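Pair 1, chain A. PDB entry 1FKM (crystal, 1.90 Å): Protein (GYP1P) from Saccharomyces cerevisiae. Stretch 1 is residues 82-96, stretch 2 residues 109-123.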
# COMPACT_ATOMS: atom_id res chain seq x y z
N ARG A 82 -13.00 25.12 0.40
CA ARG A 82 -11.56 25.19 0.61
C ARG A 82 -10.84 24.32 -0.42
O ARG A 82 -9.71 23.88 -0.22
CB ARG A 82 -11.22 24.70 2.02
CG ARG A 82 -12.11 25.28 3.11
CD ARG A 82 -11.84 24.64 4.46
NE ARG A 82 -12.74 25.17 5.49
CZ ARG A 82 -12.73 24.78 6.76
NH1 ARG A 82 -11.86 23.86 7.17
NH2 ARG A 82 -13.58 25.31 7.63
N ASP A 83 -11.53 24.08 -1.53
CA ASP A 83 -11.02 23.25 -2.62
C ASP A 83 -9.62 23.65 -3.09
O ASP A 83 -8.65 22.93 -2.86
CB ASP A 83 -11.98 23.32 -3.81
CG ASP A 83 -13.38 22.87 -3.44
OD1 ASP A 83 -13.57 22.38 -2.31
OD2 ASP A 83 -14.29 23.00 -4.29
N ILE A 84 -9.52 24.80 -3.75
CA ILE A 84 -8.25 25.29 -4.28
C ILE A 84 -7.05 25.07 -3.36
O ILE A 84 -6.05 24.47 -3.78
CB ILE A 84 -8.34 26.80 -4.63
CG1 ILE A 84 -9.47 27.04 -5.63
CG2 ILE A 84 -7.02 27.28 -5.20
CD1 ILE A 84 -9.34 26.25 -6.92
N PRO A 85 -7.13 25.53 -2.10
CA PRO A 85 -6.01 25.34 -1.17
C PRO A 85 -5.56 23.89 -1.04
O PRO A 85 -4.36 23.59 -1.02
CB PRO A 85 -6.56 25.90 0.14
CG PRO A 85 -7.47 27.00 -0.34
CD PRO A 85 -8.20 26.31 -1.47
N THR A 86 -6.52 22.97 -0.95
CA THR A 86 -6.21 21.55 -0.83
C THR A 86 -5.50 21.07 -2.09
O THR A 86 -4.56 20.27 -2.03
CB THR A 86 -7.50 20.72 -0.61
OG1 THR A 86 -8.04 21.04 0.67
CG2 THR A 86 -7.21 19.22 -0.67
N TRP A 87 -5.96 21.56 -3.23
CA TRP A 87 -5.36 21.21 -4.51
C TRP A 87 -3.87 21.61 -4.49
O TRP A 87 -3.01 20.84 -4.91
CB TRP A 87 -6.10 21.93 -5.64
CG TRP A 87 -5.51 21.74 -7.01
CD1 TRP A 87 -4.56 22.51 -7.61
CD2 TRP A 87 -5.82 20.70 -7.95
NE1 TRP A 87 -4.26 22.02 -8.86
CE2 TRP A 87 -5.02 20.91 -9.09
CE3 TRP A 87 -6.71 19.61 -7.93
CZ2 TRP A 87 -5.07 20.07 -10.21
CZ3 TRP A 87 -6.76 18.78 -9.04
CH2 TRP A 87 -5.95 19.01 -10.16
N HIS A 88 -3.58 22.80 -3.99
CA HIS A 88 -2.20 23.27 -3.95
C HIS A 88 -1.37 22.52 -2.91
O HIS A 88 -0.17 22.31 -3.09
CB HIS A 88 -2.17 24.78 -3.69
CG HIS A 88 -2.60 25.58 -4.88
ND1 HIS A 88 -3.28 26.78 -4.77
CD2 HIS A 88 -2.46 25.35 -6.21
CE1 HIS A 88 -3.53 27.25 -5.98
NE2 HIS A 88 -3.04 26.40 -6.87
N GLN A 89 -2.01 22.12 -1.82
CA GLN A 89 -1.33 21.36 -0.77
C GLN A 89 -0.85 20.03 -1.35
O GLN A 89 0.23 19.54 -1.01
CB GLN A 89 -2.30 21.14 0.38
CG GLN A 89 -1.90 20.11 1.39
CD GLN A 89 -2.95 19.96 2.49
OE1 GLN A 89 -4.15 19.95 2.21
NE2 GLN A 89 -2.50 19.84 3.73
N ILE A 90 -1.65 19.44 -2.23
CA ILE A 90 -1.30 18.17 -2.85
C ILE A 90 -0.24 18.38 -3.93
O ILE A 90 0.64 17.54 -4.13
CB ILE A 90 -2.54 17.52 -3.49
CG1 ILE A 90 -3.51 17.11 -2.38
CG2 ILE A 90 -2.13 16.31 -4.33
CD1 ILE A 90 -4.85 16.69 -2.90
N GLU A 91 -0.34 19.51 -4.61
CA GLU A 91 0.59 19.89 -5.67
C GLU A 91 2.01 19.96 -5.12
O GLU A 91 2.98 19.68 -5.83
CB GLU A 91 0.18 21.25 -6.22
CG GLU A 91 1.07 21.80 -7.31
CD GLU A 91 0.75 23.25 -7.61
OE1 GLU A 91 -0.43 23.56 -7.86
OE2 GLU A 91 1.69 24.07 -7.60
N ILE A 92 2.13 20.33 -3.86
CA ILE A 92 3.42 20.44 -3.20
C ILE A 92 4.08 19.08 -2.95
O ILE A 92 5.31 18.97 -2.98
CB ILE A 92 3.28 21.19 -1.86
CG1 ILE A 92 2.89 22.65 -2.13
CG2 ILE A 92 4.58 21.12 -1.06
CD1 ILE A 92 2.58 23.45 -0.88
N ASP A 93 3.28 18.05 -2.73
CA ASP A 93 3.82 16.71 -2.48
C ASP A 93 3.98 15.78 -3.68
O ASP A 93 4.88 14.94 -3.70
CB ASP A 93 2.99 16.00 -1.41
CG ASP A 93 3.32 16.46 -0.01
OD1 ASP A 93 4.17 17.37 0.14
OD2 ASP A 93 2.74 15.91 0.95
N ILE A 94 3.12 15.92 -4.68
CA ILE A 94 3.18 15.05 -5.84
C ILE A 94 4.55 14.96 -6.52
O ILE A 94 5.14 13.88 -6.59
CB ILE A 94 2.13 15.46 -6.90
CG1 ILE A 94 0.72 15.21 -6.36
CG2 ILE A 94 2.34 14.68 -8.19
CD1 ILE A 94 0.44 13.76 -6.05
N PRO A 95 5.09 16.09 -7.01
CA PRO A 95 6.39 16.10 -7.67
C PRO A 95 7.52 15.52 -6.82
O PRO A 95 8.57 15.14 -7.34
CB PRO A 95 6.62 17.59 -7.97
CG PRO A 95 5.23 18.11 -8.13
CD PRO A 95 4.51 17.45 -6.98
N ARG A 96 7.30 15.45 -5.51
CA ARG A 96 8.30 14.93 -4.59
C ARG A 96 8.07 13.49 -4.12
O ARG A 96 8.80 13.00 -3.25
CB ARG A 96 8.41 15.86 -3.38
CG ARG A 96 8.62 17.33 -3.73
CD ARG A 96 8.91 18.17 -2.49
NE ARG A 96 7.79 18.19 -1.55
CZ ARG A 96 7.85 18.71 -0.33
NH1 ARG A 96 8.98 19.26 0.10
NH2 ARG A 96 6.79 18.68 0.46
N VAL A 109 1.73 11.12 -15.02
CA VAL A 109 1.59 10.44 -13.74
C VAL A 109 1.32 11.44 -12.62
O VAL A 109 0.47 11.20 -11.76
CB VAL A 109 2.87 9.63 -13.40
CG1 VAL A 109 2.76 9.03 -11.99
CG2 VAL A 109 3.05 8.52 -14.43
N GLN A 110 2.03 12.56 -12.63
CA GLN A 110 1.81 13.58 -11.61
C GLN A 110 0.38 14.10 -11.65
O GLN A 110 -0.27 14.25 -10.61
CB GLN A 110 2.80 14.73 -11.79
CG GLN A 110 4.21 14.39 -11.31
CD GLN A 110 5.19 15.51 -11.57
OE1 GLN A 110 4.82 16.68 -11.63
NE2 GLN A 110 6.46 15.16 -11.72
N ASN A 111 -0.12 14.38 -12.85
CA ASN A 111 -1.48 14.88 -13.00
C ASN A 111 -2.53 13.84 -12.58
O ASN A 111 -3.57 14.19 -12.01
CB ASN A 111 -1.74 15.31 -14.45
CG ASN A 111 -0.86 16.47 -14.88
OD1 ASN A 111 -0.61 17.39 -14.11
ND2 ASN A 111 -0.41 16.44 -16.13
N SER A 112 -2.26 12.57 -12.87
CA SER A 112 -3.19 11.51 -12.49
C SER A 112 -3.25 11.38 -10.97
O SER A 112 -4.34 11.31 -10.40
CB SER A 112 -2.76 10.17 -13.09
OG SER A 112 -3.11 10.09 -14.47
N LEU A 113 -2.09 11.33 -10.32
CA LEU A 113 -2.06 11.21 -8.86
C LEU A 113 -2.66 12.44 -8.19
O LEU A 113 -3.30 12.34 -7.15
CB LEU A 113 -0.61 10.99 -8.38
CG LEU A 113 0.03 9.68 -8.85
CD1 LEU A 113 1.43 9.54 -8.23
CD2 LEU A 113 -0.85 8.49 -8.45
N GLN A 114 -2.47 13.60 -8.80
CA GLN A 114 -3.02 14.85 -8.26
C GLN A 114 -4.54 14.74 -8.17
O GLN A 114 -5.14 15.06 -7.14
CB GLN A 114 -2.61 16.02 -9.17
CG GLN A 114 -3.27 17.37 -8.88
CD GLN A 114 -2.70 18.06 -7.65
OE1 GLN A 114 -1.50 18.03 -7.40
NE2 GLN A 114 -3.57 18.72 -6.88
N ARG A 115 -5.16 14.28 -9.25
CA ARG A 115 -6.62 14.15 -9.29
C ARG A 115 -7.13 13.09 -8.31
O ARG A 115 -8.13 13.30 -7.61
CB ARG A 115 -7.09 13.79 -10.71
CG ARG A 115 -6.89 14.90 -11.73
CD ARG A 115 -7.56 14.55 -13.06
NE ARG A 115 -6.82 13.58 -13.85
CZ ARG A 115 -5.87 13.89 -14.74
NH1 ARG A 115 -5.55 15.16 -14.95
NH2 ARG A 115 -5.26 12.93 -15.43
N ILE A 116 -6.46 11.95 -8.26
CA ILE A 116 -6.85 10.88 -7.35
C ILE A 116 -6.82 11.33 -5.90
O ILE A 116 -7.78 11.15 -5.15
CB ILE A 116 -5.91 9.65 -7.51
CG1 ILE A 116 -6.10 9.03 -8.90
CG2 ILE A 116 -6.21 8.64 -6.41
CD1 ILE A 116 -5.06 7.97 -9.25
N LEU A 117 -5.70 11.93 -5.49
CA LEU A 117 -5.56 12.38 -4.12
C LEU A 117 -6.49 13.53 -3.79
O LEU A 117 -7.01 13.62 -2.67
CB LEU A 117 -4.12 12.78 -3.83
CG LEU A 117 -3.12 11.63 -3.94
CD1 LEU A 117 -1.70 12.15 -3.71
CD2 LEU A 117 -3.46 10.56 -2.92
N TYR A 118 -6.70 14.41 -4.76
CA TYR A 118 -7.57 15.56 -4.55
C TYR A 118 -8.99 15.08 -4.27
O TYR A 118 -9.64 15.54 -3.33
CB TYR A 118 -7.56 16.47 -5.78
CG TYR A 118 -8.48 17.66 -5.67
CD1 TYR A 118 -8.24 18.66 -4.73
CD2 TYR A 118 -9.60 17.77 -6.49
CE1 TYR A 118 -9.10 19.76 -4.61
CE2 TYR A 118 -10.47 18.86 -6.38
CZ TYR A 118 -10.22 19.85 -5.44
OH TYR A 118 -11.09 20.91 -5.31
N LEU A 119 -9.48 14.16 -5.10
CA LEU A 119 -10.84 13.65 -4.92
C LEU A 119 -11.01 12.96 -3.58
O LEU A 119 -12.03 13.15 -2.90
CB LEU A 119 -11.21 12.68 -6.05
CG LEU A 119 -12.65 12.15 -5.98
CD1 LEU A 119 -13.63 13.33 -5.99
CD2 LEU A 119 -12.91 11.21 -7.14
N TRP A 120 -10.02 12.17 -3.17
CA TRP A 120 -10.12 11.49 -1.89
C TRP A 120 -10.13 12.52 -0.76
O TRP A 120 -10.91 12.41 0.20
CB TRP A 120 -8.94 10.53 -1.67
CG TRP A 120 -9.06 9.75 -0.39
CD1 TRP A 120 -9.66 8.54 -0.22
CD2 TRP A 120 -8.62 10.17 0.91
NE1 TRP A 120 -9.63 8.18 1.11
CE2 TRP A 120 -9.00 9.16 1.82
CE3 TRP A 120 -7.96 11.31 1.40
CZ2 TRP A 120 -8.74 9.25 3.20
CZ3 TRP A 120 -7.70 11.40 2.76
CH2 TRP A 120 -8.09 10.37 3.64
N ALA A 121 -9.26 13.53 -0.87
CA ALA A 121 -9.18 14.57 0.15
C ALA A 121 -10.49 15.35 0.29
O ALA A 121 -10.93 15.65 1.40
CB ALA A 121 -8.03 15.52 -0.16
N ILE A 122 -11.12 15.65 -0.84
CA ILE A 122 -12.38 16.39 -0.83
C ILE A 122 -13.49 15.54 -0.21
O ILE A 122 -14.40 16.07 0.44
CB ILE A 122 -12.79 16.80 -2.26
CG1 ILE A 122 -11.79 17.83 -2.80
CG2 ILE A 122 -14.21 17.36 -2.28
CD1 ILE A 122 -11.65 19.06 -1.93
N ARG A 123 -13.39 14.23 -0.39
CA ARG A 123 -14.39 13.32 0.16
C ARG A 123 -14.16 12.94 1.62
O ARG A 123 -14.98 12.24 2.21
CB ARG A 123 -14.45 12.05 -0.68
CG ARG A 123 -15.12 12.23 -2.02
CD ARG A 123 -15.50 10.87 -2.57
NE ARG A 123 -16.36 10.98 -3.73
CZ ARG A 123 -17.18 10.01 -4.13
NH1 ARG A 123 -17.24 8.88 -3.45
NH2 ARG A 123 -17.93 10.18 -5.22

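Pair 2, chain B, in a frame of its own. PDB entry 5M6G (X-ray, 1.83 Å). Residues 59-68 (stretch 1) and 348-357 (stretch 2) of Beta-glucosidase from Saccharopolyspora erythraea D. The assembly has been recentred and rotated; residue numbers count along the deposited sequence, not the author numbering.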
# COMPACT_ATOMS: atom_id res chain seq x y z
N SER B 59 21.49 -27.28 8.47
CA SER B 59 22.81 -26.71 8.64
C SER B 59 22.70 -25.20 8.86
O SER B 59 21.67 -24.58 8.56
CB SER B 59 23.68 -26.96 7.42
OG SER B 59 23.14 -26.30 6.29
N LEU B 60 23.77 -24.61 9.37
CA LEU B 60 23.81 -23.16 9.47
C LEU B 60 23.54 -22.52 8.12
O LEU B 60 22.78 -21.55 8.02
CB LEU B 60 25.16 -22.70 10.03
CG LEU B 60 25.33 -21.17 10.06
CD1 LEU B 60 24.20 -20.51 10.83
CD2 LEU B 60 26.68 -20.81 10.67
N ASP B 61 24.13 -23.07 7.05
CA ASP B 61 23.90 -22.51 5.72
C ASP B 61 22.43 -22.57 5.32
O ASP B 61 21.92 -21.65 4.68
CB ASP B 61 24.77 -23.22 4.68
CG ASP B 61 26.22 -22.75 4.72
OD1 ASP B 61 26.57 -22.01 5.65
OD2 ASP B 61 27.00 -23.15 3.84
N ASP B 62 21.73 -23.65 5.70
CA ASP B 62 20.29 -23.69 5.44
C ASP B 62 19.58 -22.54 6.16
O ASP B 62 18.69 -21.89 5.60
CB ASP B 62 19.68 -25.02 5.89
CG ASP B 62 20.22 -26.23 5.11
OD1 ASP B 62 20.37 -26.13 3.88
OD2 ASP B 62 20.48 -27.28 5.75
N LYS B 63 19.98 -22.29 7.41
CA LYS B 63 19.33 -21.25 8.21
C LYS B 63 19.64 -19.86 7.67
O LYS B 63 18.77 -18.98 7.68
CB LYS B 63 19.79 -21.37 9.67
CG LYS B 63 19.28 -22.62 10.39
CD LYS B 63 19.85 -22.71 11.81
CE LYS B 63 19.55 -24.07 12.44
NZ LYS B 63 20.27 -24.18 13.76
N LEU B 64 20.86 -19.64 7.20
CA LEU B 64 21.19 -18.34 6.62
C LEU B 64 20.36 -18.10 5.36
O LEU B 64 19.82 -17.01 5.17
CB LEU B 64 22.68 -18.26 6.30
CG LEU B 64 23.58 -18.47 7.52
CD1 LEU B 64 25.03 -18.50 7.09
CD2 LEU B 64 23.35 -17.38 8.59
N GLY B 65 20.24 -19.13 4.52
CA GLY B 65 19.43 -19.00 3.32
C GLY B 65 18.00 -18.58 3.61
O GLY B 65 17.44 -17.74 2.90
N GLN B 66 17.39 -19.15 4.65
CA GLN B 66 16.00 -18.82 4.95
C GLN B 66 15.82 -17.34 5.27
O GLN B 66 14.71 -16.83 5.11
CB GLN B 66 15.46 -19.64 6.13
CG GLN B 66 15.16 -21.09 5.81
CD GLN B 66 14.11 -21.23 4.74
OE1 GLN B 66 12.97 -20.81 4.92
NE2 GLN B 66 14.49 -21.83 3.62
N MET B 67 16.87 -16.65 5.70
CA MET B 67 16.76 -15.25 6.09
C MET B 67 16.84 -14.30 4.90
O MET B 67 16.73 -13.09 5.09
CB MET B 67 17.85 -14.92 7.12
CG MET B 67 17.63 -15.66 8.43
SD MET B 67 18.99 -15.50 9.60
CE MET B 67 18.89 -13.74 9.94
N VAL B 68 16.99 -14.83 3.69
CA VAL B 68 17.14 -14.02 2.48
C VAL B 68 15.81 -13.95 1.74
O VAL B 68 15.14 -14.98 1.52
CB VAL B 68 18.24 -14.61 1.57
CG1 VAL B 68 18.26 -13.88 0.23
CG2 VAL B 68 19.61 -14.55 2.27
N PHE B 348 25.37 -11.63 0.96
CA PHE B 348 24.71 -11.52 2.27
C PHE B 348 24.94 -12.79 3.09
O PHE B 348 25.31 -12.73 4.27
CB PHE B 348 23.21 -11.26 2.11
CG PHE B 348 22.48 -11.14 3.42
CD1 PHE B 348 22.45 -9.94 4.10
CD2 PHE B 348 21.87 -12.24 3.99
CE1 PHE B 348 21.81 -9.83 5.31
CE2 PHE B 348 21.22 -12.14 5.20
CZ PHE B 348 21.19 -10.92 5.87
N ILE B 349 24.74 -13.96 2.47
CA ILE B 349 24.90 -15.21 3.19
C ILE B 349 26.34 -15.37 3.67
O ILE B 349 26.59 -15.75 4.82
CB ILE B 349 24.46 -16.40 2.31
CG1 ILE B 349 22.94 -16.34 2.09
CG2 ILE B 349 24.87 -17.71 2.96
CD1 ILE B 349 22.43 -17.26 1.01
N ASP B 350 27.32 -15.05 2.81
CA ASP B 350 28.72 -15.16 3.20
C ASP B 350 29.05 -14.23 4.36
O ASP B 350 29.72 -14.63 5.32
CB ASP B 350 29.63 -14.86 2.00
CG ASP B 350 29.64 -15.98 0.97
OD1 ASP B 350 29.19 -17.10 1.31
OD2 ASP B 350 30.11 -15.76 -0.16
N TYR B 351 28.58 -12.98 4.29
CA TYR B 351 28.82 -12.03 5.37
C TYR B 351 28.21 -12.52 6.68
O TYR B 351 28.85 -12.48 7.73
CB TYR B 351 28.26 -10.65 5.03
CG TYR B 351 29.09 -9.81 4.09
CD1 TYR B 351 30.31 -10.27 3.60
CD2 TYR B 351 28.65 -8.56 3.68
CE1 TYR B 351 31.07 -9.49 2.73
CE2 TYR B 351 29.39 -7.77 2.82
CZ TYR B 351 30.60 -8.24 2.35
OH TYR B 351 31.33 -7.45 1.49
N LEU B 352 26.95 -12.97 6.63
CA LEU B 352 26.29 -13.38 7.87
C LEU B 352 26.95 -14.62 8.45
O LEU B 352 27.09 -14.74 9.67
CB LEU B 352 24.80 -13.62 7.62
CG LEU B 352 23.95 -13.84 8.87
CD1 LEU B 352 24.29 -12.83 9.98
CD2 LEU B 352 22.46 -13.78 8.52
N ARG B 353 27.37 -15.55 7.59
CA ARG B 353 28.08 -16.74 8.08
C ARG B 353 29.31 -16.34 8.88
O ARG B 353 29.55 -16.86 9.97
CB ARG B 353 28.47 -17.65 6.91
CG ARG B 353 28.98 -19.01 7.39
CD ARG B 353 29.67 -19.80 6.28
NE ARG B 353 28.73 -20.20 5.24
CZ ARG B 353 28.69 -19.67 4.02
NH1 ARG B 353 29.54 -18.71 3.68
NH2 ARG B 353 27.81 -20.11 3.14
N ALA B 354 30.09 -15.39 8.35
CA ALA B 354 31.30 -14.94 9.05
C ALA B 354 30.96 -14.26 10.37
O ALA B 354 31.68 -14.43 11.35
CB ALA B 354 32.11 -14.01 8.16
N GLU B 355 29.89 -13.47 10.40
CA GLU B 355 29.48 -12.85 11.66
C GLU B 355 29.11 -13.91 12.69
O GLU B 355 29.45 -13.79 13.88
CB GLU B 355 28.29 -11.91 11.44
CG GLU B 355 28.61 -10.69 10.59
CD GLU B 355 29.74 -9.85 11.15
OE1 GLU B 355 29.69 -9.49 12.34
OE2 GLU B 355 30.69 -9.58 10.39
N VAL B 356 28.41 -14.96 12.25
CA VAL B 356 28.01 -16.01 13.18
C VAL B 356 29.23 -16.81 13.62
O VAL B 356 29.40 -17.10 14.80
CB VAL B 356 26.93 -16.89 12.55
CG1 VAL B 356 26.56 -18.05 13.50
CG2 VAL B 356 25.69 -16.04 12.22
N GLU B 357 30.11 -17.15 12.66
CA GLU B 357 31.34 -17.87 12.99
C GLU B 357 32.16 -17.10 14.02
O GLU B 357 32.76 -17.70 14.92
CB GLU B 357 32.15 -18.11 11.72
CG GLU B 357 31.66 -19.26 10.84
CD GLU B 357 32.36 -19.32 9.47
OE1 GLU B 357 33.21 -18.45 9.18
OE2 GLU B 357 32.05 -20.24 8.68

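Both pairs set two helices against each other at the same spacing. In pair 1, helix 83-93 and helix 109-123 approach to 9.7 Å with 135° between their N-to-C directions; in pair 2, helix 60-66 and helix 348-357 also approach to 9.7 Å, at 126°. Superposing N, CA and C of 14 central residues gives an RMSD of 0.6 Å, so the match extends to the placement of individual residues.

The central position is Ile90(A), matched by Leu64(B) with CA atoms 0.6 Å apart. Both CA-to-CB bonds point toward the partner helix. Ile90(A) is a knob among Gln114(A), Leu117(A), Tyr118(A) and Ala121(A), its CD1 3.4 Å from Tyr118(A) CA. Leu64(B) touches three of the four matching positions: its CB lies 4.0 Å from Ile349(B) CG2, its CD2 3.6 Å from Leu352(B) CG, and its CD1 3.5 Å from Arg353(B) CB. A branched aliphatic side chain thus fills the same site in each pair, with the branch at CB in one and at CG in the other.

The chemistry diverges most at Trp87(A) and Tyr118(A), which match Asp61(B) and Arg353(B). In pair 1 the contact is aromatic: the edge of Trp87(A) meets the face of Tyr118(A), with centroids of the six-membered rings 5.0 Å apart and planes at 80°. In pair 2 it is ionic: Arg353(B) NE donates to Asp61(B) OD1 at 2.8 Å and 166°, while a weak bond joins Arg353(B) NH2 to Asp61(B) OD2 at 3.2 Å. Within its own helix, Arg353(B) NH1 also reaches Asp350(B) OD1 at 2.9 Å, so the guanidinium links two carboxylates.

Gln114(A) and Ile349(B) have side-chain centres only 0.9 Å apart but different roles. Gln114(A) NE2 donates to Trp87(A) O at 2.9 Å and 154°, and its CG lies 3.6 Å from the centroid of the Trp87(A) six-membered ring, over the face. Ile349(B) packs without a polar bond across the stretches; its CD1 is 4.2 Å from the CA of Gly65(B), which matches Glu91(A).

Toward one end, Thr86(A) CG2 meets Ala121(A) CB at 3.8 Å, and the matching Leu60(B) CD2 meets Val356(B) CG1 at 4.0 Å. At the other, Ile94(A) CD1 lies 3.8 Å from Leu113(A) CB, and Val68(B) CG2 lies 3.7 Å from Phe348(B) CD2. Contacts between carbon atoms therefore recur along the shared frame, aliphatic on both sides except where Val68(B) meets the ring of Phe348(B), while the aromatic pair and the salt bridge occupy equivalent positions beside them.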